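Local coordinates for transcriptional regulator, LacI family (Arthrobacter sp., PDB 4RKQ), which probably controls transcription in response to a small sugar-like effector, as many members of the LacI family do, at residues A[94-97]-A[103-106]. Residues are numbered along the deposited sequence; the frame is centred on the assembly and turned at random.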
loop_
_atom_site.group_PDB
_atom_site.type_symbol
_atom_site.label_atom_id
_atom_site.label_comp_id
_atom_site.label_asym_id
_atom_site.label_seq_id
_atom_site.Cartn_x
_atom_site.Cartn_y
_atom_site.Cartn_z
ATOM N N LEU A 94 -12.241 -7.567 -20.939
ATOM C CA LEU A 94 -11.052 -7.485 -20.140
ATOM C C LEU A 94 -10.179 -6.336 -20.627
ATOM O O LEU A 94 -9.897 -6.231 -21.825
ATOM C CB LEU A 94 -10.273 -8.780 -20.249
ATOM C CG LEU A 94 -8.919 -8.846 -19.577
ATOM C CD1 LEU A 94 -9.048 -8.716 -18.059
ATOM C CD2 LEU A 94 -8.265 -10.173 -19.954
ATOM N N ILE A 95 -9.766 -5.491 -19.668
ATOM C CA ILE A 95 -8.710 -4.537 -19.882
ATOM C C ILE A 95 -7.509 -4.992 -19.065
ATOM O O ILE A 95 -7.544 -4.953 -17.840
ATOM C CB ILE A 95 -9.136 -3.130 -19.430
ATOM C CG1 ILE A 95 -10.354 -2.712 -20.280
ATOM C CG2 ILE A 95 -7.981 -2.153 -19.622
ATOM C CD1 ILE A 95 -11.000 -1.476 -19.826
ATOM N N VAL A 96 -6.451 -5.384 -19.742
ATOM C CA VAL A 96 -5.147 -5.697 -19.090
ATOM C C VAL A 96 -4.119 -4.606 -19.189
ATOM O O VAL A 96 -4.090 -3.842 -20.145
ATOM C CB VAL A 96 -4.508 -6.986 -19.680
ATOM C CG1 VAL A 96 -5.330 -8.206 -19.339
ATOM C CG2 VAL A 96 -4.331 -6.882 -21.192
ATOM N N LEU A 97 -3.229 -4.551 -18.206
ATOM C CA LEU A 97 -2.151 -3.622 -18.238
ATOM C C LEU A 97 -0.816 -4.326 -18.243
ATOM O O LEU A 97 -0.642 -5.380 -17.619
ATOM C CB LEU A 97 -2.177 -2.743 -16.993
ATOM C CG LEU A 97 -3.363 -1.805 -16.950
ATOM C CD1 LEU A 97 -4.601 -2.431 -16.313
ATOM C CD2 LEU A 97 -2.938 -0.546 -16.228
ATOM N N GLY A 103 -5.979 -11.462 -27.344
ATOM C CA GLY A 103 -7.322 -11.101 -27.723
ATOM C C GLY A 103 -8.125 -10.341 -26.674
ATOM O O GLY A 103 -9.335 -10.199 -26.820
ATOM N N ALA A 104 -7.490 -9.821 -25.638
ATOM C CA ALA A 104 -8.225 -9.042 -24.636
ATOM C C ALA A 104 -8.874 -7.836 -25.314
ATOM O O ALA A 104 -8.341 -7.281 -26.252
ATOM C CB ALA A 104 -7.294 -8.609 -23.547
ATOM N N ALA A 105 -10.068 -7.499 -24.872
ATOM C CA ALA A 105 -10.838 -6.391 -25.419
ATOM C C ALA A 105 -10.094 -5.080 -25.374
ATOM O O ALA A 105 -10.233 -4.285 -26.285
ATOM C CB ALA A 105 -12.167 -6.260 -24.676
ATOM N N GLY A 106 -9.317 -4.857 -24.307
ATOM C CA GLY A 106 -8.616 -3.625 -24.115
ATOM C C GLY A 106 -7.295 -3.833 -23.458
ATOM O O GLY A 106 -7.097 -4.819 -22.732
#
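Gly106 enters the sheet beside Ile95 in a parallel bridge, their CA atoms 4.3 Å apart. The residues flanking Ile95 supply the partners for both backbone bonds of Gly106: Gly106 N gives its hydrogen to Leu94 O at 2.9 Å, and Val96 N gives its own to Gly106 O at 3.1 Å. The two donors approach their acceptors differently. The first lies in the plane of the Leu94 carbonyl, with a C=O...N angle of 157°, whereas Val96 N stands 37° above the plane of the Gly106 carbonyl. That same oxygen also receives a CH...O contact from Ile95 CA at 3.3 Å. Side chains alternate about the bridge. On the face carrying Leu94 and Val96, the methyl of Ala104 points toward the strand and meets Leu94 CD2 at 4.0 Å and Val96 CG2 at 4.2 Å, so that a single methyl touches both side chains. The extended first torsion of Leu94, chi1 175°, swings CG away from the backbone N and beside its carbonyl carbon, from where CD2 reaches the alanine. Strands 94-97 and 106-110 are neighbours in the parallel sheet of one lobe of the periplasmic-binding-protein fold, where successive strands are usually joined through a helix; here a short loop without helix or strand brings the chain back to run parallel. Helix 82-89 covers the Leu94 and Val96 face and lends Gln86, whose OE1 accepts hydrogens from both Leu94 N and Ala105 N, tying the start of the strand to the returning loop. Ala105 CB rests 3.6 Å from Leu94 O, beside the bridge. On the face bearing Ile95, helix 246-262 packs through Leu256, Leu257 and Leu260 against the isoleucine side chain.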